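PDB 4A26: putative c-1-tetrahydrofolate synthase, cytoplasmic, which probably catalyses NAD(P)-dependent oxidation of methylenetetrahydrofolate and hydrolysis of the methenyl product in one-carbon metabolism, as a homodimeric dehydrogenase/cyclohydrolase. Local coordinates for residues L22-V26 and L286-L290; L57-A62 and I282-L286. All coordinates share one frame; numbering follows the deposited sequence.

Overall arrangement
The chain starts at strand 7-8, on the edge of the six-stranded sheet of the nucleotide-binding domain. Helix 11-32 then leads toward the catalytic domain, which holds the three-stranded sheet and helix 49-64. After the dinucleotide-binding part, helix 279-297 brings the chain back. Interaction 1 closes the wider loop, joining 22-26 to 286-290. Interaction 2 joins 57-62 to 282-286, and its loop lies wholly within the wider one. Both use helix 279-297 and share Leu286, with centres about 10 Å apart. Together they set this late helix against two early ones, near the junction of the two domains.

Interaction 1. Residues L22-V26 and L286-L290; sequences LKDKV and LENTL
Leu22 packs against Leu286, Glu287 and Leu290 where two long helices, 11-32 and 279-297, run side by side. Such a pair of long helices joins the catalytic and Rossmann-type domains in this family. The short segments are nearly parallel, at 19°, and their axes lie 11.1 Å apart. The tight part is centred on the fork of Leu22. Its CG stands beside the backbone N (chi1 -69°), which leads the side chain across to the other helix. One branch, CD1, rests on Leu286 CB at 3.8 Å. The other, CD2, sits over the backbone of Glu287, 3.8 Å from its CA. The same CD2 meets Leu290 CD1 at 3.5 Å, the two leucines sliding past each other in opposite directions. In Leu290, CD1 is the branch that touches Leu22 and the Lys25 chain. Val26 closes this side more loosely, with CG2 4.4 Å from Leu290 CG. Leu22, Val26, Leu286 and Leu290 are buried, and Val65 also touches Leu22 and Val26. The solvent side is thinner. Lys25 lays its extended chain at about a right angle across Leu290, CD to CD1 3.8 Å. Glu287 bends at chi2, bringing its carboxylate toward the lysine. The resulting salt bridge is long, with Lys25 NZ 3.7 Å from Glu287 OE2.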
ATOM      1  N   LEU A  22     -18.643  -5.257 -21.148  1.00 32.69           N
ATOM      2  CA  LEU A  22     -18.263  -3.855 -21.319  1.00 32.73           C
ATOM      3  C   LEU A  22     -18.925  -3.257 -22.552  1.00 33.94           C
ATOM      4  O   LEU A  22     -19.436  -2.137 -22.507  1.00 34.50           O
ATOM      5  CB  LEU A  22     -16.743  -3.713 -21.441  1.00 31.87           C
ATOM      6  CG  LEU A  22     -15.941  -3.999 -20.170  1.00 31.03           C
ATOM      7  CD1 LEU A  22     -14.480  -4.249 -20.511  1.00 30.50           C
ATOM      8  CD2 LEU A  22     -16.080  -2.854 -19.175  1.00 31.00           C
ATOM      9  N   LYS A  23     -18.909  -4.011 -23.650  1.00 34.67           N
ATOM     10  CA  LYS A  23     -19.550  -3.587 -24.893  1.00 36.07           C
ATOM     11  C   LYS A  23     -21.002  -3.195 -24.632  1.00 37.04           C
ATOM     12  O   LYS A  23     -21.435  -2.112 -25.022  1.00 37.78           O
ATOM     13  CB  LYS A  23     -19.481  -4.706 -25.940  1.00 37.05           C
ATOM     14  CG  LYS A  23     -19.886  -4.296 -27.352  1.00 38.85           C
ATOM     15  CD  LYS A  23     -20.135  -5.516 -28.236  1.00 40.70           C
ATOM     16  CE  LYS A  23     -20.569  -5.106 -29.635  1.00 43.31           C
ATOM     17  NZ  LYS A  23     -21.290  -6.197 -30.358  1.00 45.85           N
ATOM     18  N   ASP A  24     -21.738  -4.075 -23.955  1.00 37.28           N
ATOM     19  CA  ASP A  24     -23.141  -3.823 -23.611  1.00 38.48           C
ATOM     20  C   ASP A  24     -23.306  -2.611 -22.696  1.00 38.33           C
ATOM     21  O   ASP A  24     -24.171  -1.768 -22.933  1.00 39.52           O
ATOM     22  CB  ASP A  24     -23.770  -5.059 -22.953  1.00 38.62           C
ATOM     23  CG  ASP A  24     -24.040  -6.187 -23.942  1.00 39.41           C
ATOM     24  OD1 ASP A  24     -23.676  -6.057 -25.129  1.00 39.89           O
ATOM     25  OD2 ASP A  24     -24.623  -7.209 -23.525  1.00 39.34           O
ATOM     26  N   LYS A  25     -22.477  -2.523 -21.656  1.00 37.14           N
ATOM     27  CA  LYS A  25     -22.527  -1.390 -20.722  1.00 37.20           C
ATOM     28  C   LYS A  25     -22.292  -0.062 -21.439  1.00 37.44           C
ATOM     29  O   LYS A  25     -23.063   0.883 -21.273  1.00 38.58           O
ATOM     30  CB  LYS A  25     -21.506  -1.561 -19.594  1.00 35.91           C
ATOM     31  CG  LYS A  25     -21.889  -2.618 -18.566  1.00 36.34           C
ATOM     32  CD  LYS A  25     -20.783  -2.813 -17.541  1.00 36.01           C
ATOM     33  CE  LYS A  25     -21.035  -4.026 -16.658  1.00 36.19           C
ATOM     34  NZ  LYS A  25     -19.901  -4.253 -15.714  1.00 35.39           N
ATOM     35  N   VAL A  26     -21.232  -0.007 -22.241  1.00 36.49           N
ATOM     36  CA  VAL A  26     -20.931   1.170 -23.056  1.00 36.77           C
ATOM     37  C   VAL A  26     -22.093   1.535 -23.991  1.00 38.48           C
ATOM     38  O   VAL A  26     -22.373   2.712 -24.201  1.00 39.30           O
ATOM     39  CB  VAL A  26     -19.639   0.959 -23.879  1.00 35.91           C
ATOM     40  CG1 VAL A  26     -19.471   2.050 -24.929  1.00 36.54           C
ATOM     41  CG2 VAL A  26     -18.429   0.921 -22.955  1.00 34.48           C
ATOM     42  N   LEU A 286      -9.761  -1.659 -19.888  1.00 30.73           N
ATOM     43  CA  LEU A 286     -11.016  -1.125 -20.426  1.00 31.85           C
ATOM     44  C   LEU A 286     -12.050  -0.903 -19.323  1.00 31.94           C
ATOM     45  O   LEU A 286     -12.767   0.099 -19.336  1.00 32.70           O
ATOM     46  CB  LEU A 286     -11.588  -2.041 -21.509  1.00 32.46           C
ATOM     47  CG  LEU A 286     -10.815  -2.109 -22.826  1.00 33.11           C
ATOM     48  CD1 LEU A 286     -11.474  -3.105 -23.777  1.00 33.73           C
ATOM     49  CD2 LEU A 286     -10.727  -0.739 -23.470  1.00 34.21           C
ATOM     50  N   GLU A 287     -12.118  -1.830 -18.369  1.00 31.41           N
ATOM     51  CA  GLU A 287     -13.046  -1.697 -17.243  1.00 32.02           C
ATOM     52  C   GLU A 287     -12.691  -0.491 -16.379  1.00 32.04           C
ATOM     53  O   GLU A 287     -13.565   0.297 -16.009  1.00 33.12           O
ATOM     54  CB  GLU A 287     -13.075  -2.966 -16.388  1.00 31.39           C
ATOM     55  CG  GLU A 287     -14.185  -2.955 -15.343  1.00 32.89           C
ATOM     56  CD  GLU A 287     -14.957  -4.255 -15.290  1.00 34.49           C
ATOM     57  OE1 GLU A 287     -14.340  -5.307 -15.013  1.00 34.00           O
ATOM     58  OE2 GLU A 287     -16.187  -4.222 -15.523  1.00 36.81           O
ATOM     59  N   ASN A 288     -11.404  -0.361 -16.065  1.00 31.12           N
ATOM     60  CA  ASN A 288     -10.883   0.833 -15.418  1.00 31.42           C
ATOM     61  C   ASN A 288     -11.345   2.089 -16.150  1.00 32.76           C
ATOM     62  O   ASN A 288     -11.810   3.038 -15.530  1.00 33.83           O
ATOM     63  CB  ASN A 288      -9.348   0.783 -15.357  1.00 30.84           C
ATOM     64  CG  ASN A 288      -8.820   0.042 -14.119  1.00 30.06           C
ATOM     65  OD1 ASN A 288      -9.556  -0.683 -13.446  1.00 30.14           O
ATOM     66  ND2 ASN A 288      -7.534   0.226 -13.826  1.00 29.03           N
ATOM     67  N   THR A 289     -11.237   2.077 -17.476  1.00 33.10           N
ATOM     68  CA  THR A 289     -11.605   3.232 -18.300  1.00 34.38           C
ATOM     69  C   THR A 289     -13.110   3.474 -18.348  1.00 35.47           C
ATOM     70  O   THR A 289     -13.545   4.611 -18.530  1.00 36.76           O
ATOM     71  CB  THR A 289     -11.099   3.077 -19.741  1.00 34.55           C
ATOM     72  OG1 THR A 289      -9.730   2.661 -19.725  1.00 33.81           O
ATOM     73  CG2 THR A 289     -11.215   4.396 -20.495  1.00 36.33           C
ATOM     74  N   LEU A 290     -13.904   2.413 -18.204  1.00 35.19           N
ATOM     75  CA  LEU A 290     -15.357   2.559 -18.114  1.00 36.51           C
ATOM     76  C   LEU A 290     -15.705   3.292 -16.821  1.00 37.33           C
ATOM     77  O   LEU A 290     -16.411   4.295 -16.850  1.00 38.66           O
ATOM     78  CB  LEU A 290     -16.065   1.199 -18.158  1.00 36.35           C
ATOM     79  CG  LEU A 290     -17.519   1.157 -18.656  1.00 37.62           C
ATOM     80  CD1 LEU A 290     -18.171  -0.153 -18.235  1.00 37.73           C
ATOM     81  CD2 LEU A 290     -18.340   2.322 -18.162  1.00 38.54           C
TER

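Interaction 2. Residues L57-A62 and I282-L286; sequences LKHKAA and IAMLL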
ATOM      1  N   LEU A  57      -3.008  -3.377 -29.899  1.00 40.44           N
ATOM      2  CA  LEU A  57      -3.845  -4.366 -29.207  1.00 39.89           C
ATOM      3  C   LEU A  57      -4.814  -3.745 -28.205  1.00 38.12           C
ATOM      4  O   LEU A  57      -5.967  -4.158 -28.127  1.00 37.74           O
ATOM      5  CB  LEU A  57      -2.982  -5.401 -28.478  1.00 40.43           C
ATOM      6  CG  LEU A  57      -2.307  -6.497 -29.304  1.00 42.63           C
ATOM      7  CD1 LEU A  57      -1.479  -7.384 -28.382  1.00 43.46           C
ATOM      8  CD2 LEU A  57      -3.326  -7.328 -30.077  1.00 43.20           C
ATOM      9  N   LYS A  58      -4.345  -2.772 -27.430  1.00 37.26           N
ATOM     10  CA  LYS A  58      -5.214  -2.075 -26.480  1.00 36.06           C
ATOM     11  C   LYS A  58      -6.307  -1.315 -27.222  1.00 36.05           C
ATOM     12  O   LYS A  58      -7.468  -1.359 -26.825  1.00 35.64           O
ATOM     13  CB  LYS A  58      -4.416  -1.105 -25.602  1.00 35.53           C
ATOM     14  CG  LYS A  58      -3.469  -1.772 -24.618  1.00 35.52           C
ATOM     15  CD  LYS A  58      -2.609  -0.742 -23.897  1.00 35.29           C
ATOM     16  CE  LYS A  58      -1.497  -1.403 -23.099  1.00 36.25           C
ATOM     17  NZ  LYS A  58      -0.748  -0.427 -22.250  1.00 36.75           N
ATOM     18  N   HIS A  59      -5.932  -0.633 -28.303  1.00 36.74           N
ATOM     19  CA  HIS A  59      -6.875   0.186 -29.066  1.00 36.90           C
ATOM     20  C   HIS A  59      -7.868  -0.647 -29.868  1.00 37.70           C
ATOM     21  O   HIS A  59      -8.981  -0.195 -30.128  1.00 37.90           O
ATOM     22  CB  HIS A  59      -6.136   1.176 -29.981  1.00 37.49           C
ATOM     23  CG  HIS A  59      -5.447   2.281 -29.239  1.00 36.88           C
ATOM     24  ND1 HIS A  59      -6.031   2.943 -28.179  1.00 36.31           N
ATOM     25  CD2 HIS A  59      -4.230   2.846 -29.407  1.00 37.46           C
ATOM     26  CE1 HIS A  59      -5.200   3.863 -27.722  1.00 35.74           C
ATOM     27  NE2 HIS A  59      -4.099   3.824 -28.448  1.00 36.72           N
ATOM     28  N   LYS A  60      -7.472  -1.859 -30.253  1.00 38.58           N
ATOM     29  CA  LYS A  60      -8.386  -2.785 -30.930  1.00 39.54           C
ATOM     30  C   LYS A  60      -9.436  -3.288 -29.934  1.00 38.59           C
ATOM     31  O   LYS A  60     -10.630  -3.293 -30.233  1.00 39.06           O
ATOM     32  CB  LYS A  60      -7.621  -3.951 -31.569  1.00 40.91           C
ATOM     33  CG  LYS A  60      -8.299  -4.542 -32.820  1.00 43.23           C
ATOM     34  CD  LYS A  60      -7.264  -5.022 -33.853  1.00 45.51           C
ATOM     35  CE  LYS A  60      -7.874  -5.268 -35.241  1.00 47.80           C
ATOM     36  NZ  LYS A  60      -8.419  -6.652 -35.433  1.00 48.91           N
ATOM     37  N   ALA A  61      -8.992  -3.682 -28.743  1.00 37.47           N
ATOM     38  CA  ALA A  61      -9.908  -4.069 -27.671  1.00 36.50           C
ATOM     39  C   ALA A  61     -10.890  -2.938 -27.361  1.00 35.85           C
ATOM     40  O   ALA A  61     -12.083  -3.177 -27.178  1.00 36.00           O
ATOM     41  CB  ALA A  61      -9.133  -4.453 -26.421  1.00 35.61           C
ATOM     42  N   ALA A  62     -10.380  -1.708 -27.314  1.00 35.26           N
ATOM     43  CA  ALA A  62     -11.213  -0.525 -27.091  1.00 34.83           C
ATOM     44  C   ALA A  62     -12.222  -0.311 -28.222  1.00 35.73           C
ATOM     45  O   ALA A  62     -13.328   0.172 -27.987  1.00 35.77           O
ATOM     46  CB  ALA A  62     -10.339   0.715 -26.921  1.00 34.29           C
ATOM     47  N   ILE A 282      -5.578  -6.251 -20.458  1.00 30.35           N
ATOM     48  CA  ILE A 282      -6.185  -5.304 -21.398  1.00 30.94           C
ATOM     49  C   ILE A 282      -7.676  -5.121 -21.130  1.00 30.66           C
ATOM     50  O   ILE A 282      -8.204  -4.019 -21.276  1.00 30.92           O
ATOM     51  CB  ILE A 282      -5.967  -5.739 -22.872  1.00 32.36           C
ATOM     52  CG1 ILE A 282      -4.513  -5.495 -23.280  1.00 32.85           C
ATOM     53  CG2 ILE A 282      -6.892  -4.978 -23.818  1.00 33.16           C
ATOM     54  CD1 ILE A 282      -4.199  -5.903 -24.699  1.00 34.04           C
ATOM     55  N   ALA A 283      -8.351  -6.198 -20.738  1.00 30.42           N
ATOM     56  CA  ALA A 283      -9.773  -6.134 -20.388  1.00 30.63           C
ATOM     57  C   ALA A 283      -9.973  -5.260 -19.154  1.00 29.88           C
ATOM     58  O   ALA A 283     -10.852  -4.390 -19.123  1.00 30.34           O
ATOM     59  CB  ALA A 283     -10.316  -7.522 -20.139  1.00 30.76           C
ATOM     60  N   MET A 284      -9.141  -5.501 -18.145  1.00 28.86           N
ATOM     61  CA  MET A 284      -9.123  -4.689 -16.929  1.00 28.30           C
ATOM     62  C   MET A 284      -8.794  -3.215 -17.190  1.00 28.67           C
ATOM     63  O   MET A 284      -9.294  -2.335 -16.486  1.00 28.97           O
ATOM     64  CB  MET A 284      -8.136  -5.280 -15.915  1.00 27.46           C
ATOM     65  CG  MET A 284      -8.751  -5.694 -14.594  1.00 27.37           C
ATOM     66  SD  MET A 284     -10.017  -6.978 -14.604  1.00 27.83           S
ATOM     67  CE  MET A 284     -11.434  -6.149 -15.305  1.00 28.29           C
ATOM     68  N   LEU A 285      -7.961  -2.946 -18.193  1.00 28.82           N
ATOM     69  CA  LEU A 285      -7.689  -1.566 -18.606  1.00 29.38           C
ATOM     70  C   LEU A 285      -8.942  -0.899 -19.164  1.00 30.20           C
ATOM     71  O   LEU A 285      -9.161   0.289 -18.944  1.00 30.67           O
ATOM     72  CB  LEU A 285      -6.562  -1.511 -19.641  1.00 29.83           C
ATOM     73  CG  LEU A 285      -6.304  -0.156 -20.295  1.00 30.71           C
ATOM     74  CD1 LEU A 285      -5.920   0.877 -19.253  1.00 30.48           C
ATOM     75  CD2 LEU A 285      -5.227  -0.280 -21.363  1.00 31.37           C
ATOM     76  N   LEU A 286      -9.761  -1.659 -19.888  1.00 30.73           N
ATOM     77  CA  LEU A 286     -11.016  -1.125 -20.426  1.00 31.85           C
ATOM     78  C   LEU A 286     -12.050  -0.903 -19.323  1.00 31.94           C
ATOM     79  O   LEU A 286     -12.767   0.099 -19.336  1.00 32.70           O
ATOM     80  CB  LEU A 286     -11.588  -2.041 -21.509  1.00 32.46           C
ATOM     81  CG  LEU A 286     -10.815  -2.109 -22.826  1.00 33.11           C
ATOM     82  CD1 LEU A 286     -11.474  -3.105 -23.777  1.00 33.73           C
ATOM     83  CD2 LEU A 286     -10.727  -0.739 -23.470  1.00 34.21           C
TER
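The peptide group between Ala61 and Ala62 presents one face to Leu286. The two methyls of the leucine lie over that face, CD1 being 3.6 Å from Ala61 C and CD2 3.7 Å from Ala62 CA. The N-H of this peptide is taken up by a helical hydrogen bond from Ala62 N to Lys58 O. The small methyl of Ala61 also fits between two residues of the other helix: its CB is 3.5 Å from Ile282 CG2 and 3.8 Å from Leu286 CD1. Ile282 has CG1 beside the backbone N (chi1 -74°), and its CD1 reaches Leu57 CB, at 4.0 Å. The contact sets helix 49-64 of the catalytic domain against helix 279-297, one of the long helices that link the two domains, with the segments crossing at -55°. Lys58 is probably the lysine of the family's Tyr-x-x-x-Lys motif, which belongs to the folate-binding cleft in relatives. Its extended chain crosses Leu285 at about a right angle, CD lying 3.7 Å from Leu285 CD2. Beyond these methylenes, Lys58 NZ makes a weak hydrogen bond to Gln102 OE1.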